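Local coordinates for protein DegQ (PDB 3PV5) that probably acts as an HtrA-family serine protease, with chaperone character, that assembles into large 12-meric cages enclosing their own proteolytic sites, at residues R257-I262 against N292-L297; A298-G303 against I335-D340; A284-V289 against D304-I309. All blocks are in the same frame, centred on the assembly; numbering follows the deposited sequence.

Interaction 1: R257-I262 against N292-L297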
ATOM      1  N   ARG A 257       8.577 -19.729 -48.451  1.00 45.69           N
ATOM      2  CA  ARG A 257       9.966 -20.098 -48.185  1.00 45.83           C
ATOM      3  C   ARG A 257      10.176 -21.598 -48.229  1.00 45.47           C
ATOM      4  O   ARG A 257       9.379 -22.363 -47.688  1.00 45.23           O
ATOM      5  CB  ARG A 257      10.410 -19.579 -46.829  1.00 45.57           C
ATOM      6  CG  ARG A 257      10.891 -18.124 -46.905  1.00 46.33           C
ATOM      7  CD  ARG A 257      10.992 -17.450 -45.544  1.00 44.13           C
ATOM      8  NE  ARG A 257      11.235 -16.016 -45.742  1.00 45.76           N
ATOM      9  CZ  ARG A 257      10.306 -15.045 -45.692  1.00 43.70           C
ATOM     10  NH1 ARG A 257       9.012 -15.278 -45.452  1.00 43.76           N
ATOM     11  NH2 ARG A 257      10.684 -13.811 -45.886  1.00 43.78           N
ATOM     12  N   GLY A 258      11.248 -21.983 -48.895  1.00 45.37           N
ATOM     13  CA  GLY A 258      11.751 -23.352 -48.863  1.00 46.22           C
ATOM     14  C   GLY A 258      13.088 -23.514 -48.133  1.00 46.24           C
ATOM     15  O   GLY A 258      13.537 -22.632 -47.404  1.00 46.02           O
ATOM     16  N   LEU A 259      13.720 -24.667 -48.346  1.00 46.37           N
ATOM     17  CA  LEU A 259      14.835 -25.103 -47.522  1.00 45.19           C
ATOM     18  C   LEU A 259      15.997 -25.300 -48.431  1.00 44.13           C
ATOM     19  O   LEU A 259      15.857 -25.787 -49.550  1.00 42.07           O
ATOM     20  CB  LEU A 259      14.513 -26.377 -46.744  1.00 45.39           C
ATOM     21  CG  LEU A 259      15.741 -27.221 -46.273  1.00 47.85           C
ATOM     22  CD1 LEU A 259      16.491 -26.584 -45.125  1.00 46.72           C
ATOM     23  CD2 LEU A 259      15.348 -28.655 -45.904  1.00 48.18           C
ATOM     24  N   MET A 260      17.131 -24.836 -47.935  1.00 43.77           N
ATOM     25  CA  MET A 260      18.384 -25.006 -48.584  1.00 44.72           C
ATOM     26  C   MET A 260      19.390 -25.728 -47.696  1.00 43.64           C
ATOM     27  O   MET A 260      20.092 -26.632 -48.161  1.00 43.18           O
ATOM     28  CB  MET A 260      18.926 -23.649 -48.973  1.00 45.68           C
ATOM     29  CG  MET A 260      18.989 -23.459 -50.467  1.00 49.86           C
ATOM     30  SD  MET A 260      20.337 -24.430 -51.089  1.00 55.25           S
ATOM     31  CE  MET A 260      19.556 -24.988 -52.612  1.00 57.61           C
ATOM     32  N   GLY A 261      19.492 -25.253 -46.459  1.00 42.58           N
ATOM     33  CA  GLY A 261      20.186 -25.915 -45.383  1.00 42.10           C
ATOM     34  C   GLY A 261      21.594 -25.440 -45.218  1.00 41.44           C
ATOM     35  O   GLY A 261      22.420 -26.188 -44.764  1.00 40.58           O
ATOM     36  N   ILE A 262      21.844 -24.201 -45.624  1.00 42.30           N
ATOM     37  CA  ILE A 262      23.160 -23.537 -45.579  1.00 42.63           C
ATOM     38  C   ILE A 262      23.213 -22.515 -44.430  1.00 43.18           C
ATOM     39  O   ILE A 262      22.530 -21.491 -44.517  1.00 43.21           O
ATOM     40  CB  ILE A 262      23.338 -22.669 -46.809  1.00 41.60           C
ATOM     41  CG1 ILE A 262      23.174 -23.496 -48.050  1.00 43.29           C
ATOM     42  CG2 ILE A 262      24.677 -22.066 -46.814  1.00 40.99           C
ATOM     43  CD1 ILE A 262      23.230 -22.650 -49.334  1.00 44.69           C
ATOM     44  N   ASN A 292      21.483 -34.572 -45.501  1.00 45.33           N
ATOM     45  CA  ASN A 292      20.296 -34.729 -46.330  1.00 45.66           C
ATOM     46  C   ASN A 292      19.595 -33.407 -46.676  1.00 45.08           C
ATOM     47  O   ASN A 292      18.390 -33.374 -46.906  1.00 46.30           O
ATOM     48  CB  ASN A 292      19.373 -35.714 -45.655  1.00 46.09           C
ATOM     49  CG  ASN A 292      20.079 -37.016 -45.357  1.00 48.93           C
ATOM     50  OD1 ASN A 292      20.615 -37.653 -46.278  1.00 54.00           O
ATOM     51  ND2 ASN A 292      20.134 -37.405 -44.068  1.00 49.99           N
ATOM     52  N   SER A 293      20.369 -32.331 -46.750  1.00 43.41           N
ATOM     53  CA  SER A 293      19.865 -31.036 -47.135  1.00 42.69           C
ATOM     54  C   SER A 293      20.170 -30.835 -48.607  1.00 41.76           C
ATOM     55  O   SER A 293      21.052 -31.474 -49.137  1.00 41.59           O
ATOM     56  CB  SER A 293      20.562 -29.937 -46.327  1.00 42.27           C
ATOM     57  OG  SER A 293      21.909 -29.799 -46.764  1.00 40.66           O
ATOM     58  N   PRO A 294      19.435 -29.938 -49.274  1.00 41.10           N
ATOM     59  CA  PRO A 294      19.760 -29.570 -50.615  1.00 41.02           C
ATOM     60  C   PRO A 294      21.194 -29.090 -50.769  1.00 40.94           C
ATOM     61  O   PRO A 294      21.838 -29.451 -51.718  1.00 42.75           O
ATOM     62  CB  PRO A 294      18.763 -28.460 -50.887  1.00 40.16           C
ATOM     63  CG  PRO A 294      17.605 -28.922 -50.197  1.00 39.49           C
ATOM     64  CD  PRO A 294      18.098 -29.441 -48.929  1.00 41.02           C
ATOM     65  N   ALA A 295      21.707 -28.305 -49.844  1.00 40.78           N
ATOM     66  CA  ALA A 295      23.108 -27.894 -49.947  1.00 40.71           C
ATOM     67  C   ALA A 295      24.064 -29.091 -49.916  1.00 40.51           C
ATOM     68  O   ALA A 295      25.106 -29.072 -50.551  1.00 38.33           O
ATOM     69  CB  ALA A 295      23.451 -26.910 -48.832  1.00 41.01           C
ATOM     70  N   GLU A 296      23.707 -30.136 -49.179  1.00 42.03           N
ATOM     71  CA  GLU A 296      24.565 -31.308 -49.138  1.00 43.70           C
ATOM     72  C   GLU A 296      24.498 -32.077 -50.456  1.00 44.38           C
ATOM     73  O   GLU A 296      25.539 -32.399 -51.042  1.00 45.34           O
ATOM     74  CB  GLU A 296      24.262 -32.236 -47.980  1.00 43.99           C
ATOM     75  CG  GLU A 296      25.247 -33.442 -47.974  1.00 45.12           C
ATOM     76  CD  GLU A 296      24.855 -34.477 -46.950  1.00 46.86           C
ATOM     77  OE1 GLU A 296      25.304 -34.332 -45.806  1.00 46.70           O
ATOM     78  OE2 GLU A 296      24.122 -35.444 -47.294  1.00 49.13           O
ATOM     79  N   LEU A 297      23.296 -32.326 -50.954  1.00 44.65           N
ATOM     80  CA  LEU A 297      23.146 -32.958 -52.278  1.00 44.80           C
ATOM     81  C   LEU A 297      24.012 -32.191 -53.284  1.00 44.24           C
ATOM     82  O   LEU A 297      24.705 -32.797 -54.089  1.00 44.60           O
ATOM     83  CB  LEU A 297      21.667 -32.953 -52.740  1.00 45.03           C
ATOM     84  CG  LEU A 297      21.015 -34.108 -53.541  1.00 47.99           C
ATOM     85  CD1 LEU A 297      19.561 -33.774 -53.997  1.00 44.18           C
ATOM     86  CD2 LEU A 297      21.872 -34.525 -54.749  1.00 50.86           C
TER
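L259 lies across P294 at about a right angle, its CD2 4.2 Å from the ring CD. With CG anti to the backbone N (chi1 158°), the side chain reaches P294 and also rests on I353 and H356 of helix 353-363. M260 carries the one polar link. Its carbonyl O takes the amide of A295 in a 2.9 Å bond from N to O, and the donor sits nearly in line with the C=O bond. That amide belongs to the first turn of helix 294-297, so the loop carbonyl occupies the helix's N-terminal end. The M260 side chain sets off away from the helix, then bends at chi2 and chi3 until CE meets P294 CB at 4.0 Å. G261, at phi 95°, brings its CA to 4.1 Å from S293 CB. S293 is the N-cap: its OG accepts from E296 N and also bonds N290 O. I262 closes the contact, CG1 against A295 CB at 3.5 Å. Strand 262-266 begins here, and a loop leading into this strand and held against a short helix is consistent with the carboxylate-binding loop of a PDZ domain, whose backbone amides receive peptide C-termini in relatives.

Interaction 2: A298-G303 against I335-D340; sequences AGLKAG and IIVERD
R339 reaches from its strand over to the turn at G299, where NH2 donates to G299 O with 2.7 Å between the two atoms. The bond is somewhat bent, 137° at the hydrogen, and the carbonyl oxygen stands slightly out of the guanidinium plane. The arginine chain leaves the strand extended and kinks at chi3 (-58°), which swings the flat group across the segment 298-303. K301 crosses it obliquely: its CG sits over one face, displaced toward the rim, at 3.9 Å from R339 NH2. The two cationic ends come no closer than 5.3 Å, between K301 NZ and R339 NH1. The carboxylate of D304, whose OD1 takes R339 NE in a salt bridge and whose OD2 accepts from K301 N, probably offsets the positive charge here. The turn gripped by R339 is a Schellman motif: G299 leaves helix 294-297 with positive phi, and two bonds run back into the last helical turn, so in this PDZ domain the arginine ties the end of a short helix to strand 332-339. Beneath that polar layer the contact is hydrocarbon. L300 points its CD1 at V337 CG2, 3.6 Å away, the two branches meeting at a slant; CG of L300 is anti to the backbone N (chi1 -160°), which lowers the methyls toward the strand, and L346 also packs on L300. At the far end a water joins the two segments, donating to G303 O and accepting from D340 N, each at 3.0 Å.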
ATOM      1  N   ALA A 298      23.995 -30.865 -53.225  1.00 43.05           N
ATOM      2  CA  ALA A 298      24.757 -30.065 -54.196  1.00 43.14           C
ATOM      3  C   ALA A 298      26.304 -30.092 -54.016  1.00 43.38           C
ATOM      4  O   ALA A 298      27.027 -29.598 -54.903  1.00 44.07           O
ATOM      5  CB  ALA A 298      24.263 -28.617 -54.172  1.00 42.73           C
ATOM      6  N   GLY A 299      26.815 -30.612 -52.882  1.00 42.19           N
ATOM      7  CA  GLY A 299      28.269 -30.748 -52.690  1.00 41.52           C
ATOM      8  C   GLY A 299      28.924 -29.693 -51.802  1.00 40.95           C
ATOM      9  O   GLY A 299      30.142 -29.702 -51.585  1.00 40.68           O
ATOM     10  N   LEU A 300      28.105 -28.828 -51.217  1.00 39.79           N
ATOM     11  CA  LEU A 300      28.607 -27.800 -50.341  1.00 39.25           C
ATOM     12  C   LEU A 300      29.189 -28.426 -49.075  1.00 38.66           C
ATOM     13  O   LEU A 300      28.587 -29.338 -48.502  1.00 38.57           O
ATOM     14  CB  LEU A 300      27.462 -26.878 -49.983  1.00 39.24           C
ATOM     15  CG  LEU A 300      27.771 -25.490 -49.475  1.00 40.08           C
ATOM     16  CD1 LEU A 300      28.435 -24.634 -50.557  1.00 39.02           C
ATOM     17  CD2 LEU A 300      26.431 -24.877 -49.035  1.00 40.79           C
ATOM     18  N   LYS A 301      30.349 -27.928 -48.665  1.00 37.46           N
ATOM     19  CA  LYS A 301      30.973 -28.299 -47.408  1.00 38.00           C
ATOM     20  C   LYS A 301      31.254 -27.083 -46.509  1.00 36.17           C
ATOM     21  O   LYS A 301      31.549 -25.958 -46.981  1.00 34.95           O
ATOM     22  CB  LYS A 301      32.311 -29.042 -47.656  1.00 38.77           C
ATOM     23  CG  LYS A 301      32.145 -30.435 -48.300  1.00 42.55           C
ATOM     24  CD  LYS A 301      33.516 -31.208 -48.331  1.00 47.60           C
ATOM     25  CE  LYS A 301      33.495 -32.480 -49.283  1.00 49.23           C
ATOM     26  NZ  LYS A 301      32.423 -33.512 -48.954  1.00 48.05           N
ATOM     27  N   ALA A 302      31.152 -27.335 -45.217  1.00 34.41           N
ATOM     28  CA  ALA A 302      31.694 -26.441 -44.187  1.00 33.74           C
ATOM     29  C   ALA A 302      33.093 -26.037 -44.618  1.00 33.25           C
ATOM     30  O   ALA A 302      33.931 -26.913 -44.878  1.00 33.81           O
ATOM     31  CB  ALA A 302      31.764 -27.178 -42.808  1.00 31.52           C
ATOM     32  N   GLY A 303      33.326 -24.727 -44.676  1.00 33.37           N
ATOM     33  CA  GLY A 303      34.615 -24.132 -44.936  1.00 32.64           C
ATOM     34  C   GLY A 303      34.654 -23.564 -46.331  1.00 32.91           C
ATOM     35  O   GLY A 303      35.592 -22.831 -46.693  1.00 34.17           O
ATOM     36  N   ILE A 335      25.448 -21.917 -57.193  1.00 52.41           N
ATOM     37  CA  ILE A 335      26.291 -21.425 -56.098  1.00 51.06           C
ATOM     38  C   ILE A 335      27.757 -21.547 -56.468  1.00 50.20           C
ATOM     39  O   ILE A 335      28.267 -22.648 -56.668  1.00 51.23           O
ATOM     40  CB  ILE A 335      26.018 -22.199 -54.805  1.00 51.11           C
ATOM     41  CG1 ILE A 335      24.525 -22.157 -54.466  1.00 49.77           C
ATOM     42  CG2 ILE A 335      26.835 -21.613 -53.650  1.00 49.56           C
ATOM     43  CD1 ILE A 335      24.095 -23.314 -53.622  1.00 51.10           C
ATOM     44  N   ILE A 336      28.444 -20.431 -56.570  1.00 48.83           N
ATOM     45  CA  ILE A 336      29.877 -20.493 -56.780  1.00 48.35           C
ATOM     46  C   ILE A 336      30.634 -20.327 -55.469  1.00 47.25           C
ATOM     47  O   ILE A 336      30.374 -19.420 -54.690  1.00 46.97           O
ATOM     48  CB  ILE A 336      30.349 -19.454 -57.778  1.00 48.69           C
ATOM     49  CG1 ILE A 336      29.635 -19.694 -59.128  1.00 49.73           C
ATOM     50  CG2 ILE A 336      31.905 -19.535 -57.943  1.00 46.75           C
ATOM     51  CD1 ILE A 336      30.167 -18.798 -60.253  1.00 50.69           C
ATOM     52  N   VAL A 337      31.610 -21.194 -55.294  1.00 46.47           N
ATOM     53  CA  VAL A 337      32.244 -21.447 -54.050  1.00 46.37           C
ATOM     54  C   VAL A 337      33.731 -21.432 -54.232  1.00 47.47           C
ATOM     55  O   VAL A 337      34.237 -21.837 -55.278  1.00 47.57           O
ATOM     56  CB  VAL A 337      31.847 -22.866 -53.604  1.00 46.87           C
ATOM     57  CG1 VAL A 337      33.063 -23.780 -53.375  1.00 44.15           C
ATOM     58  CG2 VAL A 337      30.906 -22.802 -52.431  1.00 46.11           C
ATOM     59  N   GLU A 338      34.458 -21.014 -53.201  1.00 47.53           N
ATOM     60  CA  GLU A 338      35.871 -21.280 -53.197  1.00 47.52           C
ATOM     61  C   GLU A 338      36.211 -22.301 -52.091  1.00 46.89           C
ATOM     62  O   GLU A 338      35.684 -22.223 -50.979  1.00 45.69           O
ATOM     63  CB  GLU A 338      36.602 -19.970 -53.051  1.00 48.19           C
ATOM     64  CG  GLU A 338      38.063 -20.099 -53.312  1.00 51.49           C
ATOM     65  CD  GLU A 338      38.553 -19.485 -54.605  1.00 52.19           C
ATOM     66  OE1 GLU A 338      37.766 -18.956 -55.408  1.00 55.69           O
ATOM     67  OE2 GLU A 338      39.777 -19.519 -54.794  1.00 55.70           O
ATOM     68  N   ARG A 339      37.052 -23.289 -52.412  1.00 46.01           N
ATOM     69  CA  ARG A 339      37.385 -24.350 -51.470  1.00 45.72           C
ATOM     70  C   ARG A 339      38.889 -24.600 -51.523  1.00 47.01           C
ATOM     71  O   ARG A 339      39.429 -25.060 -52.544  1.00 46.67           O
ATOM     72  CB  ARG A 339      36.585 -25.624 -51.793  1.00 45.04           C
ATOM     73  CG  ARG A 339      36.931 -26.826 -50.899  1.00 43.99           C
ATOM     74  CD  ARG A 339      36.195 -28.106 -51.296  1.00 43.18           C
ATOM     75  NE  ARG A 339      34.746 -27.934 -51.261  1.00 45.22           N
ATOM     76  CZ  ARG A 339      33.829 -28.770 -51.773  1.00 44.83           C
ATOM     77  NH1 ARG A 339      34.167 -29.902 -52.396  1.00 45.52           N
ATOM     78  NH2 ARG A 339      32.544 -28.451 -51.691  1.00 42.19           N
ATOM     79  N   ASP A 340      39.581 -24.293 -50.431  1.00 48.42           N
ATOM     80  CA  ASP A 340      41.068 -24.373 -50.397  1.00 49.85           C
ATOM     81  C   ASP A 340      41.631 -23.795 -51.697  1.00 51.31           C
ATOM     82  O   ASP A 340      42.481 -24.401 -52.367  1.00 51.70           O
ATOM     83  CB  ASP A 340      41.572 -25.811 -50.192  1.00 49.18           C
ATOM     84  CG  ASP A 340      40.992 -26.478 -48.930  1.00 50.99           C
ATOM     85  OD1 ASP A 340      40.708 -27.699 -48.973  1.00 52.19           O
ATOM     86  OD2 ASP A 340      40.818 -25.783 -47.893  1.00 54.33           O
TER
HETATM   87  O   HOH W   1      38.028 -22.835 -48.377  1.00 38.51           O

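Interaction 3: A284-V289 against D304-I309; sequences ALVSQV and DIITQI
A284 and I306 form an antiparallel hydrogen-bonded pair: A284 N gives to I306 O at 2.8 Å, and I306 N returns to A284 O at 2.7 Å. A third bond, V286 N to D304 O, spans 3.0 Å and is almost straight at 174°. Between them L285 faces I305 as a non-hydrogen-bonded pair, and I305 CA makes a CH···O contact of 3.3 Å to A284 O. V286 points toward the other strand and sends CG2 against I306 CD1 at 3.8 Å; its chi1 of 172° turns CG2 to the D304-I306 side. On the face of L285, its CD1 meets I305 CG1 at 4.2 Å, the two side chains slanting past each other. A shell further out, I335 backs I306, while V264 and V320 pack on A284. The D304 carboxylate is held outside the two strands. Strands 284-289 and 305-309 are neighbours in the antiparallel sheet of the PDZ domain; they run at 140° to each other and part beyond V286, where S287 and Q288, both opposite F263, make a classic beta bulge, and T307 and Q308 make another opposite I336. Q288 then bonds P443 O and S445 of the second subunit. Three backbone bonds set the register, and aliphatic side chains meet across the pairing, so it owes its strength to main chain and hydrocarbon, while polar side chains of both strands find partners outside the pairing, Q288 in the second subunit.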
ATOM      1  N   ALA A 284      31.150 -15.418 -48.408  1.00 33.28           N
ATOM      2  CA  ALA A 284      30.374 -15.832 -47.258  1.00 32.23           C
ATOM      3  C   ALA A 284      30.862 -17.202 -46.815  1.00 31.26           C
ATOM      4  O   ALA A 284      30.906 -18.117 -47.621  1.00 29.97           O
ATOM      5  CB  ALA A 284      28.897 -15.863 -47.569  1.00 30.78           C
ATOM      6  N   LEU A 285      31.202 -17.330 -45.516  1.00 31.19           N
ATOM      7  CA  LEU A 285      31.792 -18.542 -44.991  1.00 29.86           C
ATOM      8  C   LEU A 285      30.666 -19.477 -44.621  1.00 30.46           C
ATOM      9  O   LEU A 285      29.745 -19.112 -43.887  1.00 30.45           O
ATOM     10  CB  LEU A 285      32.674 -18.217 -43.806  1.00 29.06           C
ATOM     11  CG  LEU A 285      33.440 -19.370 -43.115  1.00 28.76           C
ATOM     12  CD1 LEU A 285      34.184 -20.290 -44.095  1.00 28.49           C
ATOM     13  CD2 LEU A 285      34.390 -18.800 -42.013  1.00 23.99           C
ATOM     14  N   VAL A 286      30.718 -20.685 -45.155  1.00 30.61           N
ATOM     15  CA  VAL A 286      29.771 -21.698 -44.773  1.00 31.14           C
ATOM     16  C   VAL A 286      30.261 -22.323 -43.461  1.00 32.00           C
ATOM     17  O   VAL A 286      31.350 -22.950 -43.415  1.00 31.43           O
ATOM     18  CB  VAL A 286      29.690 -22.858 -45.827  1.00 31.29           C
ATOM     19  CG1 VAL A 286      28.787 -24.030 -45.252  1.00 28.97           C
ATOM     20  CG2 VAL A 286      29.215 -22.370 -47.150  1.00 29.84           C
ATOM     21  N   SER A 287      29.440 -22.215 -42.434  1.00 33.45           N
ATOM     22  CA  SER A 287      29.771 -22.727 -41.101  1.00 35.64           C
ATOM     23  C   SER A 287      29.206 -24.109 -40.849  1.00 36.68           C
ATOM     24  O   SER A 287      29.724 -24.847 -40.003  1.00 37.21           O
ATOM     25  CB  SER A 287      29.285 -21.775 -40.015  1.00 36.21           C
ATOM     26  OG  SER A 287      27.920 -21.440 -40.189  1.00 37.31           O
ATOM     27  N   GLN A 288      28.163 -24.482 -41.588  1.00 38.15           N
ATOM     28  CA  GLN A 288      27.574 -25.799 -41.431  1.00 39.25           C
ATOM     29  C   GLN A 288      26.701 -26.164 -42.626  1.00 38.83           C
ATOM     30  O   GLN A 288      26.049 -25.329 -43.181  1.00 38.26           O
ATOM     31  CB  GLN A 288      26.766 -25.841 -40.105  1.00 40.51           C
ATOM     32  CG  GLN A 288      25.224 -26.039 -40.181  1.00 42.27           C
ATOM     33  CD  GLN A 288      24.546 -26.175 -38.804  1.00 46.18           C
ATOM     34  OE1 GLN A 288      25.208 -26.221 -37.760  1.00 47.59           O
ATOM     35  NE2 GLN A 288      23.205 -26.259 -38.805  1.00 45.29           N
ATOM     36  N   VAL A 289      26.725 -27.427 -43.013  1.00 39.43           N
ATOM     37  CA  VAL A 289      25.849 -27.960 -44.044  1.00 40.22           C
ATOM     38  C   VAL A 289      25.123 -29.152 -43.432  1.00 41.60           C
ATOM     39  O   VAL A 289      25.745 -30.131 -43.018  1.00 42.49           O
ATOM     40  CB  VAL A 289      26.650 -28.436 -45.254  1.00 39.76           C
ATOM     41  CG1 VAL A 289      25.728 -28.921 -46.353  1.00 38.24           C
ATOM     42  CG2 VAL A 289      27.531 -27.315 -45.790  1.00 38.77           C
ATOM     43  N   ASP A 304      33.670 -23.913 -47.149  1.00 32.76           N
ATOM     44  CA  ASP A 304      33.552 -23.308 -48.458  1.00 32.90           C
ATOM     45  C   ASP A 304      33.311 -21.818 -48.287  1.00 32.14           C
ATOM     46  O   ASP A 304      32.691 -21.392 -47.311  1.00 32.55           O
ATOM     47  CB  ASP A 304      32.387 -23.906 -49.250  1.00 33.15           C
ATOM     48  CG  ASP A 304      32.622 -25.356 -49.697  1.00 36.86           C
ATOM     49  OD1 ASP A 304      33.750 -25.904 -49.534  1.00 36.78           O
ATOM     50  OD2 ASP A 304      31.632 -25.952 -50.204  1.00 37.62           O
ATOM     51  N   ILE A 305      33.765 -21.016 -49.229  1.00 32.17           N
ATOM     52  CA  ILE A 305      33.438 -19.597 -49.193  1.00 33.58           C
ATOM     53  C   ILE A 305      32.603 -19.231 -50.382  1.00 34.42           C
ATOM     54  O   ILE A 305      33.115 -19.231 -51.514  1.00 36.00           O
ATOM     55  CB  ILE A 305      34.639 -18.737 -49.180  1.00 33.59           C
ATOM     56  CG1 ILE A 305      35.375 -18.912 -47.837  1.00 33.99           C
ATOM     57  CG2 ILE A 305      34.202 -17.293 -49.370  1.00 32.80           C
ATOM     58  CD1 ILE A 305      36.812 -18.459 -47.903  1.00 35.24           C
ATOM     59  N   ILE A 306      31.323 -18.950 -50.140  1.00 34.62           N
ATOM     60  CA  ILE A 306      30.410 -18.646 -51.230  1.00 35.68           C
ATOM     61  C   ILE A 306      30.727 -17.280 -51.827  1.00 37.84           C
ATOM     62  O   ILE A 306      30.873 -16.328 -51.077  1.00 38.15           O
ATOM     63  CB  ILE A 306      28.972 -18.677 -50.792  1.00 34.58           C
ATOM     64  CG1 ILE A 306      28.584 -20.076 -50.392  1.00 31.91           C
ATOM     65  CG2 ILE A 306      28.095 -18.306 -51.939  1.00 35.24           C
ATOM     66  CD1 ILE A 306      27.336 -20.120 -49.642  1.00 30.66           C
ATOM     67  N   THR A 307      30.867 -17.199 -53.160  1.00 40.26           N
ATOM     68  CA  THR A 307      31.239 -15.934 -53.828  1.00 42.18           C
ATOM     69  C   THR A 307      30.242 -15.400 -54.830  1.00 43.75           C
ATOM     70  O   THR A 307      30.261 -14.215 -55.169  1.00 44.32           O
ATOM     71  CB  THR A 307      32.569 -16.019 -54.576  1.00 42.30           C
ATOM     72  OG1 THR A 307      32.524 -17.100 -55.526  1.00 43.70           O
ATOM     73  CG2 THR A 307      33.718 -16.175 -53.596  1.00 41.17           C
ATOM     74  N   GLN A 308      29.359 -16.259 -55.281  1.00 45.78           N
ATOM     75  CA  GLN A 308      28.352 -15.871 -56.191  1.00 47.49           C
ATOM     76  C   GLN A 308      27.190 -16.811 -55.961  1.00 48.80           C
ATOM     77  O   GLN A 308      27.374 -18.009 -55.850  1.00 47.93           O
ATOM     78  CB  GLN A 308      28.878 -16.019 -57.632  1.00 47.76           C
ATOM     79  CG  GLN A 308      28.196 -15.094 -58.673  1.00 49.26           C
ATOM     80  CD  GLN A 308      28.591 -15.388 -60.115  1.00 49.66           C
ATOM     81  OE1 GLN A 308      27.727 -15.610 -60.976  1.00 52.66           O
ATOM     82  NE2 GLN A 308      29.877 -15.429 -60.374  1.00 46.26           N
ATOM     83  N   ILE A 309      25.992 -16.249 -55.889  1.00 50.70           N
ATOM     84  CA  ILE A 309      24.787 -17.030 -56.024  1.00 51.84           C
ATOM     85  C   ILE A 309      23.993 -16.461 -57.218  1.00 53.04           C
ATOM     86  O   ILE A 309      23.858 -15.224 -57.392  1.00 52.94           O
ATOM     87  CB  ILE A 309      23.945 -17.032 -54.729  1.00 51.89           C
ATOM     88  CG1 ILE A 309      24.714 -17.743 -53.631  1.00 51.75           C
ATOM     89  CG2 ILE A 309      22.625 -17.762 -54.933  1.00 50.73           C
ATOM     90  CD1 ILE A 309      23.977 -17.779 -52.323  1.00 52.66           C
TER

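Overall arrangement
All three contacts belong to one PDZ domain. Interactions 1 and 3 are buried, whereas interaction 2 is only partly so, with an exposed lysine at its margin. Interactions 2 and 3 share a sheet, strands 305-309 and 332-339 being neighbours in it, and their centres lie about 6 Å apart; both also touch the second subunit, which interaction 1 does not. The helix of interaction 1 runs straight into the loop of interaction 2, where A295 O probably bonds L300 N, and V289 of interaction 3 packs on A295. Chemistry follows place: regular strand pairing in interaction 3, a single carbonyl at a helix start in interaction 1, and a charged arginine and a water beside a leucine–valine contact in interaction 2.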